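Local coordinates for F5/8 type C domain protein (Bacteroides ovatus, PDB 4ZRX) that is probably an alpha-L-fucosidase, a glycoside hydrolase that would remove terminal L-fucose from sugar chains, at residues A[362-366]-A[452-456]; A[384-389]-A[433-439]; A[505-510]-A[541-546]. One frame throughout, in Å; residues are numbered along the deposited sequence.

Overall arrangement
The chain first builds the TIM-barrel part, probably the catalytic one, then leaves helix 339-356 and enters a two-sheet beta region. There 362-366 opens the wider loop, which 452-456 closes 86 residues later as interaction 1. Within that span lies interaction 2, where 384-389 meets 433-439 and both runs turn the corner between the two sheets. The two contacts touch through V455 and L439, and strands 450-458 and 388-393 are neighbours in one sheet. Interaction 3 follows in series, 541-546 coming back to 505-510 after 30 intervening residues and joining two loops of the F5/8 type C domain. Its centre lies about 52 Å from that of interaction 1, on the opposite side of the chain's centre.

Interaction 1: residues A[362-366]-A[452-456]; sequences KNGRK and VSQVA
Q454 lies alongside the peptide carbonyl of G364, its CG 3.8 Å from G364 O. With CG anti to the backbone N (chi1 -174°) and the chain extended beyond it, the amide is carried past this carbonyl toward strand 388-393, where NE2 bonds Q392 OE1. A long polar side chain suits the place because its methylenes can pack beside the turn while NE2 keeps that hydrogen bond. Q454 OE1 also sits over one face of the R365 guanidinium, offset toward its rim, but R365 has two conformers and this overlap is doubtful.

The one direct hydrogen bond between the segments is backbone to backbone: V455 N donates to G364 O over 3.0 Å, with 162° at the hydrogen and the donor tilted 26° from the carbonyl plane. The same oxygen receives the CA-H of Q454 at 3.3 Å from its CA. Here the loop leading from helix 339-356 to strand 368-370 makes a type I turn, N363 to K366, against strand 450-458 of the beta sandwich that follows the barrel in alpha-L-fucosidases of this family. S453 and Q454 form a classic beta bulge opposite Q392.

Glycine suits position 364, since a beta carbon there would fall about 2.2 Å from V455 O, a clash; the bare CA of G364 instead comes to 3.3 Å from V455 O. Farther along, R365 CA lies 3.6 Å from S453 O, and one water donates to both R365 O and S453 O, at 2.7 Å from each.

Interaction 2: residues A[384-389]-A[433-439]; sequences SEINLV and AVNANKL
I386 reaches L439 through its CD1, 3.7 Å from L439 CD1, the two side chains crossing obliquely. Its chi1 of 56° puts CG1 between the backbone N and the carbonyl carbon, and a trans chi2 then extends CD1 away from its own strand. A branched isoleucine can thus span from the short ribbon to L439 on strand 438-446. L439 also meets V389 tip to tip, its CD2 4.0 Å from V389 CG2. One methyl of the leucine therefore serves each partner, and its chi1 of -146° lies off the usual staggered positions. V434 lies beside I386 and points the same way, but its side chain has two conformers, making their methyl contact doubtful.

These groups line the end of a beta sandwich. Strands 384-386 and 433-436 form an antiparallel ribbon, and both chains turn a corner, at N387 and N437, and pass into different sheets: strand 388-393 in one, strand 438-446 in the other. I386 and V434 are a hydrogen-bonded pair, with I386 N to V434 O at 2.9 Å and V434 N to I386 O at 3.0 Å.

On the other face of the ribbon, the extended E385 chain brings OE2 to 3.7 Å from A433 CB, where a small residue suits the exposed edge. At the corner the N387 amide is held at both ends: OD1 accepts from A460 N, while ND2 and A433 N both donate to one water, 3.2 Å from N387 ND2. S384 OG, likewise satisfied, bonds K381 O and R360 NE.

Interaction 3: residues A[505-510]-A[541-546]; sequences PSKAEV and IMHNPL
P505 O is gripped twice, by A508 N at 2.9 Å within its own type II beta turn, P505 to A508, and by a water that donates to it and, over 2.7 Å, to P545 O. This water joins two loops of the F5/8 type C domain, a beta sandwich of the discoidin type: one follows strand 495-503, the other precedes strand 548-552. No direct hydrogen bond links the segments, and packing does the rest. The P505 ring lies against P545 O, its CD 3.6 Å away, and meets I541 tip to tip, with P505 CG 4.0 Å from I541 CD1. Proline's fixed backbone suits the start of the turn, and an alanine here, without CG and CD, would probably leave the end of I541 with a gap beside it.

In the other loop, N544 OD1 accepts from L546 N, an Asx turn that frames P545. V510, compact and branched, crosses the P545 ring at about a right angle: its CG2 is 3.7 Å from P545 CG and 3.4 Å from M542 O (M542 being selenomethionine). The ring's closest approach to the facing loop is P545 CG, 3.2 Å from A508 O.

Interaction 1: residues A[362-366]-A[452-456]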
ATOM      1  N   LYS A 362     -28.933   9.844  -3.955  1.00 21.23           N
ATOM      2  CA  LYS A 362     -30.170   9.359  -3.384  1.00 24.12           C
ATOM      3  C   LYS A 362     -30.447   8.040  -4.137  1.00 24.01           C
ATOM      4  O   LYS A 362     -30.269   7.922  -5.347  1.00 27.38           O
ATOM      5  CB  LYS A 362     -31.277  10.357  -3.730  1.00 25.95           C
ATOM      6  CG  LYS A 362     -31.033  11.772  -3.307  1.00 27.94           C
ATOM      7  CD  LYS A 362     -32.265  12.688  -3.709  1.00 31.55           C
ATOM      8  CE  LYS A 362     -33.430  12.394  -2.826  1.00 34.23           C
ATOM      9  NZ  LYS A 362     -34.555  13.345  -3.074  1.00 38.02           N
ATOM     10  N   ASN A 363     -30.927   7.087  -3.429  1.00 24.04           N
ATOM     11  CA  ASN A 363     -31.416   5.864  -4.036  1.00 22.74           C
ATOM     12  C   ASN A 363     -30.358   5.125  -4.833  1.00 20.45           C
ATOM     13  O   ASN A 363     -30.669   4.489  -5.813  1.00 19.74           O
ATOM     14  CB  ASN A 363     -32.706   6.112  -4.773  1.00 23.38           C
ATOM     15  CG  ASN A 363     -33.691   6.926  -3.918  1.00 25.60           C
ATOM     16  OD1 ASN A 363     -34.143   6.451  -2.851  1.00 27.63           O
ATOM     17  ND2 ASN A 363     -34.031   8.127  -4.354  1.00 25.53           N
ATOM     18  N   GLY A 364     -29.134   5.193  -4.315  1.00 19.74           N
ATOM     19  CA  GLY A 364     -27.972   4.568  -4.927  1.00 19.67           C
ATOM     20  C   GLY A 364     -27.873   3.045  -4.767  1.00 20.08           C
ATOM     21  O   GLY A 364     -27.046   2.411  -5.423  1.00 19.24           O
ATOM     22  N   ARG A 365     -28.742   2.433  -3.955  1.00 20.84           N
ATOM     23  CA  ARG A 365     -28.828   0.987  -3.836  0.60 21.97           C
ATOM     24  C   ARG A 365     -29.915   0.317  -4.607  1.00 22.68           C
ATOM     25  O   ARG A 365     -30.235  -0.838  -4.339  1.00 23.10           O
ATOM     26  CB  ARG A 365     -29.013   0.589  -2.394  0.60 23.24           C
ATOM     27  CG  ARG A 365     -27.936   0.999  -1.541  0.60 24.58           C
ATOM     28  CD  ARG A 365     -28.062   0.238  -0.214  0.60 26.25           C
ATOM     29  NE  ARG A 365     -26.999   0.505   0.737  0.60 27.56           N
ATOM     30  CZ  ARG A 365     -26.997   1.461   1.661  0.60 28.29           C
ATOM     31  NH1 ARG A 365     -28.006   2.316   1.789  0.60 29.29           N
ATOM     32  NH2 ARG A 365     -25.946   1.550   2.482  0.60 28.60           N
ATOM     33  N   LYS A 366     -30.455   1.012  -5.605  1.00 21.38           N
ATOM     34  CA  LYS A 366     -31.341   0.431  -6.534  1.00 24.10           C
ATOM     35  C   LYS A 366     -30.541  -0.562  -7.311  1.00 24.86           C
ATOM     36  O   LYS A 366     -29.695  -0.134  -8.143  1.00 26.30           O
ATOM     37  CB  LYS A 366     -31.927   1.505  -7.465  1.00 25.31           C
ATOM     38  CG  LYS A 366     -32.908   0.990  -8.483  1.00 28.63           C
ATOM     39  CD  LYS A 366     -33.603   2.145  -9.232  1.00 30.35           C
ATOM     40  CE  LYS A 366     -34.683   1.629 -10.197  1.00 32.87           C
ATOM     41  NZ  LYS A 366     -35.504   2.749 -10.800  1.00 35.69           N
ATOM     42  N   VAL A 452     -25.080  -4.221 -10.767  1.00 18.48           N
ATOM     43  CA  VAL A 452     -24.536  -3.113 -10.015  1.00 18.49           C
ATOM     44  C   VAL A 452     -25.389  -2.904  -8.795  1.00 18.88           C
ATOM     45  O   VAL A 452     -26.585  -2.614  -8.908  1.00 19.85           O
ATOM     46  CB  VAL A 452     -24.492  -1.832 -10.858  1.00 19.25           C
ATOM     47  CG1 VAL A 452     -24.074  -0.658 -10.038  1.00 19.75           C
ATOM     48  CG2 VAL A 452     -23.552  -2.015 -12.033  1.00 20.42           C
ATOM     49  N   SER A 453     -24.784  -3.051  -7.627  1.00 19.05           N
ATOM     50  CA  SER A 453     -25.508  -3.000  -6.363  1.00 19.56           C
ATOM     51  C   SER A 453     -25.455  -1.680  -5.643  1.00 19.64           C
ATOM     52  O   SER A 453     -26.318  -1.375  -4.787  1.00 19.53           O
ATOM     53  CB  SER A 453     -25.035  -4.111  -5.425  1.00 19.79           C
ATOM     54  OG  SER A 453     -23.635  -4.058  -5.295  1.00 20.33           O
ATOM     55  N   GLN A 454     -24.467  -0.884  -5.935  1.00 18.39           N
ATOM     56  CA  GLN A 454     -24.435   0.472  -5.364  1.00 19.25           C
ATOM     57  C   GLN A 454     -23.668   1.445  -6.225  1.00 18.40           C
ATOM     58  O   GLN A 454     -22.599   1.135  -6.757  1.00 16.11           O
ATOM     59  CB  GLN A 454     -23.844   0.495  -3.964  1.00 20.14           C
ATOM     60  CG  GLN A 454     -23.966   1.907  -3.322  1.00 20.93           C
ATOM     61  CD  GLN A 454     -23.617   2.026  -1.835  1.00 23.26           C
ATOM     62  OE1 GLN A 454     -24.112   2.921  -1.189  1.00 22.51           O
ATOM     63  NE2 GLN A 454     -22.746   1.179  -1.321  1.00 22.93           N
ATOM     64  N   VAL A 455     -24.200   2.666  -6.264  1.00 17.62           N
ATOM     65  CA  VAL A 455     -23.481   3.819  -6.718  1.00 17.34           C
ATOM     66  C   VAL A 455     -23.601   4.881  -5.662  1.00 17.54           C
ATOM     67  O   VAL A 455     -24.719   5.163  -5.158  1.00 17.23           O
ATOM     68  CB  VAL A 455     -24.123   4.335  -8.049  1.00 18.13           C
ATOM     69  CG1 VAL A 455     -23.467   5.630  -8.541  1.00 19.05           C
ATOM     70  CG2 VAL A 455     -23.968   3.266  -9.130  1.00 18.95           C
ATOM     71  N   ALA A 456     -22.484   5.520  -5.347  1.00 16.43           N
ATOM     72  CA  ALA A 456     -22.390   6.533  -4.301  1.00 16.87           C
ATOM     73  C   ALA A 456     -21.469   7.662  -4.795  1.00 16.47           C
ATOM     74  O   ALA A 456     -20.684   7.473  -5.747  1.00 16.62           O
ATOM     75  CB  ALA A 456     -21.899   5.964  -3.006  1.00 17.15           C
TER
HETATM   76  O   HOH W   1     -28.470  -2.895  -4.199  1.00 24.35           O

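Interaction 2: residues A[384-389]-A[433-439]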
ATOM      1  N   SER A 384     -25.418  19.569  -4.723  1.00 30.88           N
ATOM      2  CA  SER A 384     -24.273  18.622  -4.604  1.00 28.46           C
ATOM      3  C   SER A 384     -23.119  19.103  -5.447  1.00 28.45           C
ATOM      4  O   SER A 384     -23.363  19.535  -6.550  1.00 30.12           O
ATOM      5  CB  SER A 384     -24.650  17.253  -5.144  1.00 27.09           C
ATOM      6  OG  SER A 384     -25.560  16.678  -4.274  1.00 27.64           O
ATOM      7  N   GLU A 385     -21.917  19.056  -4.877  1.00 26.44           N
ATOM      8  CA  GLU A 385     -20.628  19.199  -5.550  1.00 26.43           C
ATOM      9  C   GLU A 385     -19.876  17.916  -5.238  1.00 24.11           C
ATOM     10  O   GLU A 385     -19.793  17.513  -4.061  1.00 23.37           O
ATOM     11  CB  GLU A 385     -19.841  20.376  -4.964  1.00 30.24           C
ATOM     12  CG  GLU A 385     -18.501  20.588  -5.650  1.00 33.56           C
ATOM     13  CD  GLU A 385     -17.776  21.875  -5.242  1.00 40.26           C
ATOM     14  OE1 GLU A 385     -17.915  22.334  -4.087  1.00 46.12           O
ATOM     15  OE2 GLU A 385     -17.023  22.397  -6.079  1.00 45.54           O
ATOM     16  N   ILE A 386     -19.386  17.232  -6.270  1.00 22.33           N
ATOM     17  CA  ILE A 386     -18.775  15.957  -6.113  1.00 20.81           C
ATOM     18  C   ILE A 386     -17.479  15.885  -6.882  1.00 20.41           C
ATOM     19  O   ILE A 386     -17.310  16.517  -7.897  1.00 20.85           O
ATOM     20  CB  ILE A 386     -19.735  14.816  -6.569  1.00 21.28           C
ATOM     21  CG1 ILE A 386     -20.229  14.966  -7.994  1.00 22.56           C
ATOM     22  CG2 ILE A 386     -20.936  14.787  -5.640  1.00 22.42           C
ATOM     23  CD1 ILE A 386     -20.850  13.713  -8.541  1.00 22.48           C
ATOM     24  N   ASN A 387     -16.563  15.061  -6.387  1.00 19.06           N
ATOM     25  CA  ASN A 387     -15.327  14.734  -7.073  1.00 18.64           C
ATOM     26  C   ASN A 387     -14.855  13.303  -6.895  1.00 17.89           C
ATOM     27  O   ASN A 387     -13.654  12.990  -7.182  1.00 17.80           O
ATOM     28  CB  ASN A 387     -14.235  15.728  -6.663  1.00 19.06           C
ATOM     29  CG  ASN A 387     -13.932  15.687  -5.183  1.00 19.21           C
ATOM     30  OD1 ASN A 387     -14.363  14.808  -4.461  1.00 19.13           O
ATOM     31  ND2 ASN A 387     -13.132  16.630  -4.735  1.00 20.32           N
ATOM     32  N   LEU A 388     -15.785  12.439  -6.435  1.00 17.13           N
ATOM     33  CA  LEU A 388     -15.530  11.064  -6.110  1.00 16.82           C
ATOM     34  C   LEU A 388     -16.794  10.280  -6.308  1.00 16.95           C
ATOM     35  O   LEU A 388     -17.845  10.635  -5.769  1.00 16.92           O
ATOM     36  CB  LEU A 388     -15.014  10.912  -4.651  1.00 17.44           C
ATOM     37  CG  LEU A 388     -14.902   9.560  -4.001  1.00 18.49           C
ATOM     38  CD1 LEU A 388     -14.012   8.698  -4.744  1.00 19.06           C
ATOM     39  CD2 LEU A 388     -14.465   9.727  -2.531  1.00 19.22           C
ATOM     40  N   VAL A 389     -16.678   9.233  -7.085  1.00 15.75           N
ATOM     41  CA  VAL A 389     -17.782   8.267  -7.303  1.00 16.63           C
ATOM     42  C   VAL A 389     -17.290   6.898  -6.920  1.00 16.02           C
ATOM     43  O   VAL A 389     -16.151   6.517  -7.242  1.00 16.50           O
ATOM     44  CB  VAL A 389     -18.298   8.344  -8.729  1.00 17.07           C
ATOM     45  CG1 VAL A 389     -19.286   7.226  -9.088  1.00 18.45           C
ATOM     46  CG2 VAL A 389     -18.921   9.668  -8.962  1.00 18.12           C
ATOM     47  N   ALA A 433     -13.750  18.528  -9.238  1.00 23.10           N
ATOM     48  CA  ALA A 433     -15.050  18.801  -8.680  1.00 23.46           C
ATOM     49  C   ALA A 433     -16.001  19.394  -9.709  1.00 24.63           C
ATOM     50  O   ALA A 433     -15.638  20.291 -10.494  1.00 24.31           O
ATOM     51  CB  ALA A 433     -14.929  19.748  -7.493  1.00 25.44           C
ATOM     52  N   VAL A 434     -17.228  18.893  -9.669  1.00 25.54           N
ATOM     53  CA  VAL A 434     -18.317  19.462 -10.456  0.50 25.35           C
ATOM     54  C   VAL A 434     -19.576  19.617  -9.624  1.00 25.49           C
ATOM     55  O   VAL A 434     -19.847  18.822  -8.704  1.00 23.54           O
ATOM     56  CB  VAL A 434     -18.592  18.606 -11.692  0.50 24.93           C
ATOM     57  CG1 VAL A 434     -19.130  17.226 -11.327  0.50 24.44           C
ATOM     58  CG2 VAL A 434     -19.537  19.307 -12.649  0.50 25.78           C
ATOM     59  N   ASN A 435     -20.344  20.640  -9.984  1.00 25.34           N
ATOM     60  CA  ASN A 435     -21.670  20.849  -9.422  0.70 26.31           C
ATOM     61  C   ASN A 435     -22.639  20.127 -10.338  1.00 25.49           C
ATOM     62  O   ASN A 435     -22.714  20.434 -11.540  1.00 25.04           O
ATOM     63  CB  ASN A 435     -22.034  22.321  -9.312  0.70 28.72           C
ATOM     64  CG  ASN A 435     -21.197  23.061  -8.289  0.70 31.42           C
ATOM     65  OD1 ASN A 435     -20.301  23.814  -8.644  0.70 36.62           O
ATOM     66  ND2 ASN A 435     -21.465  22.837  -7.029  0.70 31.94           N
ATOM     67  N   ALA A 436     -23.384  19.165  -9.780  1.00 23.24           N
ATOM     68  CA  ALA A 436     -24.287  18.323 -10.565  1.00 22.04           C
ATOM     69  C   ALA A 436     -25.537  17.936  -9.811  1.00 22.52           C
ATOM     70  O   ALA A 436     -25.520  17.903  -8.560  1.00 21.39           O
ATOM     71  CB  ALA A 436     -23.578  17.079 -10.995  1.00 21.92           C
ATOM     72  N   ASN A 437     -26.578  17.543 -10.548  1.00 21.96           N
ATOM     73  CA  ASN A 437     -27.865  17.141  -9.909  1.00 23.67           C
ATOM     74  C   ASN A 437     -28.269  15.700 -10.223  1.00 22.77           C
ATOM     75  O   ASN A 437     -29.197  15.173  -9.592  1.00 23.08           O
ATOM     76  CB  ASN A 437     -28.952  18.149 -10.213  1.00 24.97           C
ATOM     77  CG  ASN A 437     -29.378  18.142 -11.690  1.00 26.92           C
ATOM     78  OD1 ASN A 437     -29.918  17.175 -12.170  1.00 28.67           O
ATOM     79  ND2 ASN A 437     -29.090  19.202 -12.404  1.00 28.08           N
ATOM     80  N   LYS A 438     -27.557  15.052 -11.135  1.00 21.85           N
ATOM     81  CA  LYS A 438     -27.721  13.676 -11.432  1.00 21.55           C
ATOM     82  C   LYS A 438     -26.373  13.080 -11.828  1.00 21.37           C
ATOM     83  O   LYS A 438     -25.468  13.783 -12.281  1.00 20.64           O
ATOM     84  CB  LYS A 438     -28.710  13.457 -12.567  1.00 23.28           C
ATOM     85  CG  LYS A 438     -30.230  13.779 -12.216  1.00 25.23           C
ATOM     86  CD  LYS A 438     -31.088  13.535 -13.420  1.00 27.53           C
ATOM     87  CE  LYS A 438     -32.645  13.522 -13.126  1.00 30.48           C
ATOM     88  NZ  LYS A 438     -33.212  14.552 -12.210  1.00 32.64           N
ATOM     89  N   LEU A 439     -26.295  11.757 -11.708  1.00 20.83           N
ATOM     90  CA  LEU A 439     -25.183  10.993 -12.184  1.00 21.64           C
ATOM     91  C   LEU A 439     -25.713   9.956 -13.107  1.00 21.90           C
ATOM     92  O   LEU A 439     -26.837   9.430 -12.926  1.00 23.79           O
ATOM     93  CB  LEU A 439     -24.542  10.347 -10.957  1.00 23.32           C
ATOM     94  CG  LEU A 439     -23.106  10.123 -10.837  1.00 24.85           C
ATOM     95  CD1 LEU A 439     -22.187  11.318 -11.066  1.00 24.30           C
ATOM     96  CD2 LEU A 439     -22.906   9.495  -9.439  1.00 24.98           C
TER
HETATM   97  O   HOH W   2     -27.297  19.445  -6.826  1.00 29.82           O
HETATM   98  O   HOH W   3     -11.759  18.589  -6.799  1.00 23.00           O

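Interaction 3: residues A[505-510]-A[541-546]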
ATOM      1  N   PRO A 505      20.176  19.680  -8.003  1.00 27.90           N
ATOM      2  CA  PRO A 505      19.514  19.133  -9.184  1.00 29.82           C
ATOM      3  C   PRO A 505      18.323  18.227  -8.804  1.00 31.06           C
ATOM      4  O   PRO A 505      18.463  17.372  -7.931  1.00 30.14           O
ATOM      5  CB  PRO A 505      20.622  18.316  -9.849  1.00 30.25           C
ATOM      6  CG  PRO A 505      21.830  19.091  -9.519  1.00 28.86           C
ATOM      7  CD  PRO A 505      21.636  19.600  -8.120  1.00 28.16           C
ATOM      8  N   SER A 506      17.179  18.464  -9.442  1.00 32.14           N
ATOM      9  CA  SER A 506      15.947  17.711  -9.196  1.00 34.43           C
ATOM     10  C   SER A 506      16.207  16.199  -9.233  1.00 34.73           C
ATOM     11  O   SER A 506      16.873  15.707 -10.160  1.00 34.50           O
ATOM     12  CB  SER A 506      14.911  18.069 -10.243  1.00 35.77           C
ATOM     13  OG  SER A 506      13.756  17.263 -10.039  1.00 40.34           O
ATOM     14  N   LYS A 507      15.715  15.495  -8.199  1.00 35.85           N
ATOM     15  CA  LYS A 507      15.853  14.043  -8.039  1.00 37.68           C
ATOM     16  C   LYS A 507      17.305  13.556  -7.939  1.00 36.34           C
ATOM     17  O   LYS A 507      17.578  12.342  -8.033  1.00 36.27           O
ATOM     18  CB  LYS A 507      15.107  13.316  -9.187  1.00 40.54           C
ATOM     19  CG  LYS A 507      13.609  13.743  -9.287  1.00 43.27           C
ATOM     20  CD  LYS A 507      12.832  13.093 -10.465  1.00 46.89           C
ATOM     21  CE  LYS A 507      12.921  11.602 -10.479  1.00 49.68           C
ATOM     22  NZ  LYS A 507      12.103  11.005 -11.590  1.00 52.82           N
ATOM     23  N   ALA A 508      18.236  14.498  -7.706  1.00 33.15           N
ATOM     24  CA  ALA A 508      19.661  14.197  -7.639  1.00 33.04           C
ATOM     25  C   ALA A 508      20.047  13.390  -8.859  1.00 33.76           C
ATOM     26  O   ALA A 508      20.645  12.305  -8.743  1.00 33.26           O
ATOM     27  CB  ALA A 508      20.015  13.441  -6.329  1.00 33.21           C
ATOM     28  N   GLU A 509      19.646  13.890 -10.031  1.00 34.82           N
ATOM     29  CA  GLU A 509      19.935  13.193 -11.264  1.00 37.44           C
ATOM     30  C   GLU A 509      20.649  14.113 -12.239  1.00 37.15           C
ATOM     31  O   GLU A 509      20.388  15.300 -12.303  1.00 34.98           O
ATOM     32  CB  GLU A 509      18.674  12.547 -11.863  1.00 41.23           C
ATOM     33  CG  GLU A 509      17.797  13.469 -12.598  1.00 44.67           C
ATOM     34  CD  GLU A 509      16.389  12.887 -12.875  1.00 48.65           C
ATOM     35  OE1 GLU A 509      16.279  11.654 -12.956  1.00 49.91           O
ATOM     36  OE2 GLU A 509      15.421  13.686 -13.011  1.00 53.65           O
ATOM     37  N   VAL A 510      21.611  13.548 -12.948  1.00 38.10           N
ATOM     38  CA  VAL A 510      22.339  14.273 -13.967  1.00 40.44           C
ATOM     39  C   VAL A 510      21.398  14.562 -15.128  1.00 41.44           C
ATOM     40  O   VAL A 510      20.481  13.783 -15.403  1.00 42.86           O
ATOM     41  CB  VAL A 510      23.578  13.435 -14.439  1.00 42.63           C
ATOM     42  CG1 VAL A 510      24.227  14.000 -15.720  1.00 44.95           C
ATOM     43  CG2 VAL A 510      24.571  13.333 -13.288  1.00 42.10           C
ATOM     44  N   ILE A 541      29.601  18.308 -10.721  1.00 35.89           N
ATOM     45  CA  ILE A 541      28.147  18.070 -10.562  1.00 35.42           C
ATOM     46  C   ILE A 541      27.581  17.122 -11.621  1.00 37.17           C
ATOM     47  O   ILE A 541      26.643  16.391 -11.353  1.00 37.00           O
ATOM     48  CB  ILE A 541      27.371  19.382 -10.526  1.00 35.89           C
ATOM     49  CG1 ILE A 541      26.027  19.144  -9.799  1.00 35.00           C
ATOM     50  CG2 ILE A 541      27.305  20.018 -11.940  1.00 35.76           C
ATOM     51  CD1 ILE A 541      25.580  20.312  -9.062  1.00 35.74           C
HETATM   52  N   MSE A 542      28.191  17.123 -12.802  1.00 38.92           N
HETATM   53  CA  MSE A 542      27.771  16.301 -13.916  1.00 40.14           C
HETATM   54  C   MSE A 542      28.148  14.836 -13.709  1.00 39.95           C
HETATM   55  O   MSE A 542      27.677  13.999 -14.437  1.00 41.10           O
HETATM   56  CB  MSE A 542      28.316  16.860 -15.259  1.00 43.79           C
HETATM   57  CG  MSE A 542      29.779  16.548 -15.573  1.00 46.78           C
HETATM   58 SE   MSE A 542      31.094  17.571 -14.487  0.75 50.65          SE
HETATM   59  CE  MSE A 542      31.743  18.727 -15.998  1.00 51.30           C
ATOM     60  N   HIS A 543      28.998  14.540 -12.726  1.00 38.20           N
ATOM     61  CA  HIS A 543      29.258  13.180 -12.275  1.00 38.69           C
ATOM     62  C   HIS A 543      28.726  12.894 -10.862  1.00 36.60           C
ATOM     63  O   HIS A 543      28.792  11.771 -10.406  1.00 36.98           O
ATOM     64  CB  HIS A 543      30.770  12.926 -12.310  1.00 41.20           C
ATOM     65  CG  HIS A 543      31.385  13.210 -13.645  1.00 43.58           C
ATOM     66  ND1 HIS A 543      31.029  12.517 -14.781  1.00 45.05           N
ATOM     67  CD2 HIS A 543      32.304  14.131 -14.035  1.00 45.95           C
ATOM     68  CE1 HIS A 543      31.721  12.978 -15.810  1.00 47.79           C
ATOM     69  NE2 HIS A 543      32.510  13.950 -15.384  1.00 47.45           N
ATOM     70  N   ASN A 544      28.249  13.908 -10.150  1.00 34.42           N
ATOM     71  CA  ASN A 544      27.732  13.763  -8.798  1.00 33.59           C
ATOM     72  C   ASN A 544      26.647  14.826  -8.558  1.00 31.21           C
ATOM     73  O   ASN A 544      26.951  15.970  -8.128  1.00 30.62           O
ATOM     74  CB  ASN A 544      28.843  13.900  -7.758  1.00 35.87           C
ATOM     75  CG  ASN A 544      28.287  13.800  -6.303  1.00 38.87           C
ATOM     76  OD1 ASN A 544      27.098  13.576  -6.096  1.00 41.07           O
ATOM     77  ND2 ASN A 544      29.126  14.013  -5.332  1.00 40.99           N
ATOM     78  N   PRO A 545      25.386  14.479  -8.856  1.00 28.88           N
ATOM     79  CA  PRO A 545      24.320  15.484  -8.870  1.00 28.41           C
ATOM     80  C   PRO A 545      23.681  15.708  -7.495  1.00 27.70           C
ATOM     81  O   PRO A 545      22.546  16.211  -7.404  1.00 27.81           O
ATOM     82  CB  PRO A 545      23.303  14.896  -9.871  1.00 29.21           C
ATOM     83  CG  PRO A 545      23.524  13.401  -9.776  1.00 29.50           C
ATOM     84  CD  PRO A 545      24.993  13.238  -9.584  1.00 29.76           C
ATOM     85  N   LEU A 546      24.390  15.334  -6.432  1.00 27.45           N
ATOM     86  CA  LEU A 546      23.883  15.553  -5.092  1.00 28.12           C
ATOM     87  C   LEU A 546      23.977  17.062  -4.813  1.00 28.15           C
ATOM     88  O   LEU A 546      24.649  17.783  -5.559  1.00 28.23           O
ATOM     89  CB  LEU A 546      24.662  14.740  -4.073  1.00 29.12           C
ATOM     90  CG  LEU A 546      24.391  13.236  -4.163  1.00 30.61           C
ATOM     91  CD1 LEU A 546      25.474  12.435  -3.411  1.00 32.09           C
ATOM     92  CD2 LEU A 546      23.017  12.945  -3.596  1.00 31.47           C
TER
HETATM   93  O   HOH W   4      20.434  17.128  -5.924  1.00 27.48           O